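Local coordinates for protein ABC-type metal ion transport system, periplasmic component (Vibrio vulnificus, PDB 3K2D) that binds methionine between its two alpha/beta lobes, probably as the substrate-binding lipoprotein of an ABC importer, and activates Toll-like receptor 2, at residues A25-E30 / E226-A231; Y92-K97 / S165-A170; D104-A109 / K150-M155. The protein carries 4 engineered substitutions. All blocks are in the same frame, centred on the assembly; numbering follows the deposited sequence.

Contact 1 of 3, residues A25-E30 / E226-A231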
# COMPACT_ATOMS: atom_id res chain seq x y z
N ALA A 25 -10.84 4.86 14.41
CA ALA A 25 -11.18 6.15 15.02
C ALA A 25 -12.33 5.95 15.98
O ALA A 25 -12.42 6.60 17.02
CB ALA A 25 -11.57 7.14 13.94
N LYS A 26 -13.23 5.05 15.63
CA LYS A 26 -14.37 4.76 16.46
C LYS A 26 -13.85 4.15 17.77
O LYS A 26 -14.18 4.61 18.86
CB LYS A 26 -15.31 3.80 15.72
CG LYS A 26 -16.53 3.34 16.50
CD LYS A 26 -17.27 2.26 15.73
CE LYS A 26 -18.38 1.61 16.57
NZ LYS A 26 -17.84 0.81 17.72
N VAL A 27 -13.02 3.11 17.65
CA VAL A 27 -12.46 2.44 18.81
C VAL A 27 -11.61 3.37 19.67
O VAL A 27 -11.57 3.24 20.90
CB VAL A 27 -11.63 1.21 18.38
CG1 VAL A 27 -10.80 0.69 19.54
CG2 VAL A 27 -12.57 0.12 17.86
N ALA A 28 -10.92 4.31 19.03
CA ALA A 28 -10.09 5.25 19.76
C ALA A 28 -10.92 6.16 20.68
O ALA A 28 -10.47 6.55 21.76
CB ALA A 28 -9.27 6.08 18.79
N LYS A 29 -12.14 6.51 20.25
CA LYS A 29 -12.99 7.38 21.06
C LYS A 29 -13.62 6.65 22.25
O LYS A 29 -13.75 7.22 23.33
CB LYS A 29 -14.11 8.00 20.23
CG LYS A 29 -14.94 9.01 21.03
CD LYS A 29 -16.27 9.36 20.37
CE LYS A 29 -16.09 10.12 19.05
NZ LYS A 29 -17.40 10.42 18.38
N GLU A 30 -14.01 5.40 22.05
CA GLU A 30 -14.64 4.64 23.11
C GLU A 30 -13.64 4.19 24.16
O GLU A 30 -13.92 4.24 25.35
CB GLU A 30 -15.34 3.41 22.52
CG GLU A 30 -16.07 3.72 21.22
CD GLU A 30 -16.87 2.55 20.69
OE1 GLU A 30 -16.34 1.40 20.69
OE2 GLU A 30 -18.02 2.78 20.26
N GLU A 226 -9.30 -6.07 18.06
CA GLU A 226 -10.02 -7.13 17.37
C GLU A 226 -11.17 -6.55 16.54
O GLU A 226 -11.49 -7.07 15.47
CB GLU A 226 -10.56 -8.13 18.40
CG GLU A 226 -10.85 -9.51 17.84
CD GLU A 226 -9.59 -10.35 17.67
OE1 GLU A 226 -8.80 -10.45 18.64
OE2 GLU A 226 -9.38 -10.91 16.56
N GLU A 227 -11.79 -5.48 17.04
CA GLU A 227 -12.91 -4.85 16.34
C GLU A 227 -12.51 -4.37 14.95
O GLU A 227 -13.16 -4.70 13.96
CB GLU A 227 -13.47 -3.67 17.14
CG GLU A 227 -14.85 -3.23 16.66
CD GLU A 227 -15.42 -2.05 17.44
OE1 GLU A 227 -15.21 -2.00 18.67
OE2 GLU A 227 -16.09 -1.19 16.83
N VAL A 228 -11.44 -3.58 14.88
CA VAL A 228 -10.98 -3.07 13.60
C VAL A 228 -10.60 -4.22 12.68
O VAL A 228 -10.91 -4.19 11.49
CB VAL A 228 -9.76 -2.13 13.79
CG1 VAL A 228 -9.18 -1.73 12.42
CG2 VAL A 228 -10.20 -0.90 14.57
N TYR A 229 -9.94 -5.23 13.23
CA TYR A 229 -9.52 -6.37 12.43
C TYR A 229 -10.74 -7.01 11.80
O TYR A 229 -10.74 -7.32 10.60
CB TYR A 229 -8.78 -7.38 13.31
CG TYR A 229 -8.41 -8.66 12.59
CD1 TYR A 229 -7.57 -8.64 11.48
CD2 TYR A 229 -8.88 -9.89 13.05
CE1 TYR A 229 -7.20 -9.83 10.84
CE2 TYR A 229 -8.51 -11.08 12.42
CZ TYR A 229 -7.67 -11.04 11.32
OH TYR A 229 -7.30 -12.22 10.71
N THR A 230 -11.77 -7.21 12.61
CA THR A 230 -13.02 -7.81 12.14
C THR A 230 -13.60 -6.96 11.01
O THR A 230 -14.00 -7.49 9.97
CB THR A 230 -14.05 -7.90 13.27
OG1 THR A 230 -13.59 -8.84 14.25
CG2 THR A 230 -15.40 -8.34 12.74
N ALA A 231 -13.63 -5.64 11.21
CA ALA A 231 -14.15 -4.74 10.20
C ALA A 231 -13.30 -4.80 8.94
O ALA A 231 -13.83 -4.73 7.83
CB ALA A 231 -14.19 -3.32 10.74
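Glu227 reaches from helix 226-235 across to Lys26, Val27 and Glu30 on helix 16-32. Its CB starts over a methyl, 4.0 Å from Val27 CG2. CG stands anti to the backbone N (chi1 -164°) and the chain runs on extended, sliding past the valine in the opposite direction, with CD 3.6 Å from the same CG2. At the tip the two oxygens part company. OE2 takes the ammonium of Lys26 on its syn lone pair, NZ to OE2 2.8 Å, while OE1 lies over Val27 CG2. The two segments run antiparallel at 162°, their axes 10.1 Å apart, and so join helices from near the two ends of the chain on one lobe of a periplasmic-binding-protein fold. The polar link on the solvent side uses long side chains, a flexible lysine and glutamate, whereas the valines touch only lightly. Lys26 NZ also donates to Glu30 OE2 at 3.2 Å, from above the carboxylate plane and one helical turn along, making a three-residue network. The shared ammonium probably offsets the repulsion between Glu30 OE1 and Glu227 OE1, 4.1 Å apart. Val27 CG2 touches Val228 CG2 at 4.2 Å, and Val228 also packs on Val20 and Val23 of the same helix 16-32.

Contact 2 of 3, residues Y92-K97 / S165-A170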
# COMPACT_ATOMS: atom_id res chain seq x y z
N TYR A 92 -3.75 -8.79 -11.50
CA TYR A 92 -5.11 -9.01 -11.98
C TYR A 92 -5.16 -8.97 -13.50
O TYR A 92 -4.19 -8.58 -14.16
CB TYR A 92 -6.05 -7.95 -11.41
CG TYR A 92 -6.05 -7.86 -9.90
CD1 TYR A 92 -5.10 -7.08 -9.23
CD2 TYR A 92 -7.00 -8.54 -9.14
CE1 TYR A 92 -5.09 -6.98 -7.84
CE2 TYR A 92 -7.01 -8.44 -7.75
CZ TYR A 92 -6.05 -7.66 -7.11
OH TYR A 92 -6.05 -7.56 -5.74
N SER A 93 -6.31 -9.36 -14.06
CA SER A 93 -6.47 -9.39 -15.51
C SER A 93 -7.91 -9.56 -15.97
O SER A 93 -8.68 -10.33 -15.39
CB SER A 93 -5.63 -10.51 -16.10
OG SER A 93 -5.89 -10.66 -17.48
N LYS A 94 -8.27 -8.85 -17.03
CA LYS A 94 -9.61 -8.95 -17.59
C LYS A 94 -9.52 -9.87 -18.81
O LYS A 94 -10.50 -10.04 -19.54
CB LYS A 94 -10.12 -7.57 -18.02
CG LYS A 94 -9.94 -6.49 -16.97
CD LYS A 94 -11.26 -5.83 -16.53
CE LYS A 94 -11.73 -4.76 -17.50
NZ LYS A 94 -12.92 -4.01 -16.95
N GLN A 95 -8.36 -10.48 -19.02
CA GLN A 95 -8.14 -11.34 -20.18
C GLN A 95 -7.77 -12.79 -19.85
O GLN A 95 -8.33 -13.73 -20.42
CB GLN A 95 -7.04 -10.74 -21.05
CG GLN A 95 -7.20 -9.26 -21.33
CD GLN A 95 -8.43 -8.97 -22.16
OE1 GLN A 95 -8.75 -7.81 -22.43
NE2 GLN A 95 -9.13 -10.02 -22.56
N VAL A 96 -6.79 -12.96 -18.97
CA VAL A 96 -6.34 -14.30 -18.61
C VAL A 96 -6.69 -14.66 -17.18
O VAL A 96 -6.95 -13.79 -16.34
CB VAL A 96 -4.82 -14.46 -18.81
CG1 VAL A 96 -4.47 -14.37 -20.28
CG2 VAL A 96 -4.07 -13.39 -18.02
N LYS A 97 -6.70 -15.96 -16.91
CA LYS A 97 -7.03 -16.48 -15.59
C LYS A 97 -5.76 -17.14 -15.01
O LYS A 97 -5.70 -17.46 -13.83
CB LYS A 97 -8.16 -17.50 -15.73
CG LYS A 97 -8.72 -18.03 -14.44
CD LYS A 97 -9.65 -19.22 -14.69
CE LYS A 97 -10.07 -19.89 -13.37
NZ LYS A 97 -10.97 -21.08 -13.57
N SER A 165 -5.62 0.51 -15.99
CA SER A 165 -4.68 -0.14 -16.89
C SER A 165 -5.19 -1.49 -17.37
O SER A 165 -4.82 -1.94 -18.45
CB SER A 165 -3.30 -0.30 -16.23
OG SER A 165 -3.24 -1.45 -15.40
N LEU A 166 -6.03 -2.13 -16.57
CA LEU A 166 -6.57 -3.44 -16.92
C LEU A 166 -7.23 -3.46 -18.30
O LEU A 166 -7.38 -4.52 -18.90
CB LEU A 166 -7.58 -3.91 -15.87
CG LEU A 166 -7.01 -4.28 -14.50
CD1 LEU A 166 -8.14 -4.55 -13.52
CD2 LEU A 166 -6.08 -5.50 -14.64
N ASP A 167 -7.61 -2.29 -18.80
CA ASP A 167 -8.26 -2.19 -20.11
C ASP A 167 -7.29 -2.01 -21.26
O ASP A 167 -7.69 -1.99 -22.42
CB ASP A 167 -9.26 -1.03 -20.12
CG ASP A 167 -10.44 -1.25 -19.16
OD1 ASP A 167 -11.18 -2.26 -19.32
OD2 ASP A 167 -10.63 -0.41 -18.26
N ASP A 168 -6.00 -1.89 -20.95
CA ASP A 168 -5.00 -1.65 -21.98
C ASP A 168 -3.87 -2.67 -22.04
O ASP A 168 -3.15 -2.74 -23.04
CB ASP A 168 -4.40 -0.26 -21.80
CG ASP A 168 -5.47 0.80 -21.69
OD1 ASP A 168 -6.16 1.06 -22.70
OD2 ASP A 168 -5.63 1.37 -20.58
N VAL A 169 -3.70 -3.44 -20.97
CA VAL A 169 -2.63 -4.43 -20.95
C VAL A 169 -3.18 -5.81 -20.67
O VAL A 169 -4.36 -5.97 -20.36
CB VAL A 169 -1.59 -4.09 -19.87
CG1 VAL A 169 -0.99 -2.72 -20.15
CG2 VAL A 169 -2.22 -4.14 -18.49
N ALA A 170 -2.32 -6.81 -20.79
CA ALA A 170 -2.73 -8.19 -20.56
C ALA A 170 -2.92 -8.49 -19.08
O ALA A 170 -3.77 -9.31 -18.71
CB ALA A 170 -1.70 -9.14 -21.15
O HOH W 1 -6.41 -7.17 -18.27
O HOH W 2 -6.33 -6.01 -22.37
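Ser93 gives its hydroxyl to the backbone of Ala170: OG donates to Ala170 O at 2.8 Å, nearly along the C=O axis. Beside it Leu166 points at the other segment, its CD2 lying 3.6 Å from Tyr92 O and also touching Tyr92 CB. Lys94 crosses the leucine at about a right angle, with CG 3.7 Å from Leu166 CB; its chain, bent at chi2 and chi3, carries CE up to Asp167 OD1, and NZ makes a salt bridge to the same oxygen at 3.4 Å. Lysine suits this rim, having a greasy stem for the leucine and a charged tip for the aspartate.

What positions the serine lies within its own turn. Ser93 OG, anti to the backbone N (chi1 173°), accepts from Gln95 N at 2.9 Å, an ST turn. Val96 N donates to Ser93 OG at 2.9 Å as well, completing an ST motif. Two waters bridge the loops: one accepts from Lys94 N and donates to Leu166 O, the other donates to Gln95 OE1 and to Val169 O. Further out, Leu166 packs on Leu184 and Ile174, and Tyr92 pairs through its backbone with Ser172. With two amides donating into OG, the hydroxyl proton is left to Ala170 O, bonding a side chain of one loop to the backbone of the other.

Contact 3 of 3, residues D104-A109 / K150-M155. Engineered in segment 150-155: Met155 (natural residue Val).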
# COMPACT_ATOMS: atom_id res chain seq x y z
N ASP A 104 2.82 -14.39 -26.01
CA ASP A 104 4.14 -13.80 -26.08
C ASP A 104 4.02 -12.33 -26.45
O ASP A 104 3.13 -11.93 -27.20
CB ASP A 104 4.98 -14.53 -27.12
CG ASP A 104 5.63 -15.76 -26.57
OD1 ASP A 104 5.09 -16.34 -25.61
OD2 ASP A 104 6.69 -16.15 -27.10
N GLY A 105 4.94 -11.52 -25.92
CA GLY A 105 4.94 -10.11 -26.22
C GLY A 105 3.85 -9.30 -25.55
O GLY A 105 3.56 -8.19 -25.98
N VAL A 106 3.23 -9.83 -24.50
CA VAL A 106 2.17 -9.07 -23.83
C VAL A 106 2.75 -7.95 -22.99
O VAL A 106 3.95 -7.92 -22.67
CB VAL A 106 1.29 -9.95 -22.89
CG1 VAL A 106 0.51 -10.96 -23.69
CG2 VAL A 106 2.16 -10.64 -21.85
N ARG A 107 1.87 -7.02 -22.63
CA ARG A 107 2.21 -5.87 -21.81
C ARG A 107 1.74 -6.16 -20.39
O ARG A 107 0.62 -6.62 -20.19
CB ARG A 107 1.50 -4.62 -22.36
CG ARG A 107 2.41 -3.49 -22.82
CD ARG A 107 2.00 -2.92 -24.19
NE ARG A 107 0.63 -2.40 -24.20
CZ ARG A 107 0.29 -1.16 -23.83
NH1 ARG A 107 1.21 -0.31 -23.41
NH2 ARG A 107 -0.99 -0.80 -23.85
N ILE A 108 2.60 -5.92 -19.42
CA ILE A 108 2.25 -6.13 -18.01
C ILE A 108 2.47 -4.81 -17.28
O ILE A 108 3.59 -4.29 -17.25
CB ILE A 108 3.12 -7.24 -17.36
CG1 ILE A 108 2.74 -8.60 -17.93
CG2 ILE A 108 2.95 -7.21 -15.85
CD1 ILE A 108 3.42 -9.78 -17.27
N ALA A 109 1.41 -4.27 -16.71
CA ALA A 109 1.50 -3.01 -15.99
C ALA A 109 1.86 -3.20 -14.51
O ALA A 109 1.38 -4.13 -13.86
CB ALA A 109 0.18 -2.25 -16.11
N LYS A 150 8.84 -14.90 -22.44
CA LYS A 150 7.64 -14.53 -23.21
C LYS A 150 7.73 -13.16 -23.89
O LYS A 150 6.75 -12.66 -24.44
CB LYS A 150 6.40 -14.59 -22.32
CG LYS A 150 5.94 -16.00 -21.98
CD LYS A 150 4.73 -16.02 -21.06
CE LYS A 150 4.16 -17.43 -20.93
NZ LYS A 150 3.75 -18.02 -22.25
N ASN A 151 8.92 -12.56 -23.85
CA ASN A 151 9.15 -11.26 -24.45
C ASN A 151 8.16 -10.22 -23.92
O ASN A 151 7.55 -9.48 -24.68
CB ASN A 151 9.04 -11.33 -25.97
CG ASN A 151 9.93 -12.41 -26.58
OD1 ASN A 151 11.05 -12.64 -26.12
ND2 ASN A 151 9.43 -13.07 -27.63
N ILE A 152 8.01 -10.18 -22.60
CA ILE A 152 7.08 -9.25 -21.99
C ILE A 152 7.62 -7.81 -21.98
O ILE A 152 8.83 -7.58 -22.01
CB ILE A 152 6.79 -9.65 -20.52
CG1 ILE A 152 6.30 -11.10 -20.46
CG2 ILE A 152 5.72 -8.75 -19.93
CD1 ILE A 152 6.01 -11.60 -19.05
N THR A 153 6.70 -6.85 -21.97
CA THR A 153 7.08 -5.45 -21.90
C THR A 153 6.48 -4.94 -20.61
O THR A 153 5.27 -4.95 -20.43
CB THR A 153 6.54 -4.63 -23.07
OG1 THR A 153 7.32 -4.88 -24.25
CG2 THR A 153 6.61 -3.15 -22.74
N ILE A 154 7.35 -4.51 -19.70
CA ILE A 154 6.90 -3.99 -18.41
C ILE A 154 6.51 -2.53 -18.54
O ILE A 154 7.34 -1.68 -18.87
CB ILE A 154 8.02 -4.08 -17.35
CG1 ILE A 154 8.50 -5.53 -17.20
CG2 ILE A 154 7.52 -3.58 -16.02
CD1 ILE A 154 7.41 -6.48 -16.80
N MET A 155 5.23 -2.25 -18.29
CA MET A 155 4.73 -0.88 -18.34
C MET A 155 4.66 -0.35 -16.92
O MET A 155 3.92 -0.86 -16.08
CB MET A 155 3.34 -0.84 -18.98
CG MET A 155 3.29 -1.27 -20.47
SD MET A 155 4.22 -0.22 -21.61
CE MET A 155 3.24 1.19 -21.55
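Two neighbouring parallel strands, 107-111 and 153-157, meet at the edge of the mixed sheet in one lobe of this NlpA-family binding protein, strand 153-157 being outermost. Thr153 N donates to Val106 O, Ile108 N to Thr153 O at 3.0 Å, and Met155 N to Ile108 O at 2.8 Å, so that Ile108 uses both its N-H and its carbonyl on the same neighbour. The pairing reaches back into the preceding loops, where Gly105 N meets Lys150 O at 2.6 Å. Gly105 has a positive phi, 74°, a conformation that favours glycine, and its CA-H comes close to Asn151 O.

On the face of Ile108 and Ile154, Ile108 also packs against Ile152, which stands just before the strand: Ile108 CG1 lies 3.6 Å from Ile152 CG2, and the two CD1 methyls touch at the same distance. Both side chains carry CG1 anti to the carbonyl carbon (chi1 -70° in Ile108). Ile108 and Ile152 pack on Leu129, while Ile108 and Ile154 meet Leu124 of helix 114-126. Branched, bulky Ile108 and Ile154 are readily accommodated in strands, and Ile152 is a loop residue that fills the same apolar layer.

The other face holds Arg107, Ala109, Thr153 and the engineered Met155. Met155 lies against Arg107, its CE near the edge of the guanidinium, though the exact spacing is doubtful. Arg107 NH2 makes a weak hydrogen bond to Asp168 O. At the loop end Lys150 NZ bonds Leu102 O, and its salt bridge to Asp104 OD1 is long at 4.0 Å. The chemistry is therefore chiefly backbone hydrogen bonding and apolar packing, with charged groups at Arg107 and at the loop end, where the long Lys150-Asp104 pair would probably add little.

In the fold
Contacts 2 and 3 belong to one lobe and touch each other, their centres 12 Å apart, whereas contact 1 lies on the other lobe, its nearest atoms about 16 Å from contact 2 and about 26 Å from contact 3. All three are partly buried. Contact 1 is a surface salt-bridge network over a small valine patch between helices; contact 2 joins loops through a serine, waters and one ion pair; contact 3 uses regular strand pairing, with buried isoleucines on one face. Arg107 connects the last two: its O probably accepts from Ala170 N, continuing the sheet from strand 153-157 through 107-111 toward 171-174.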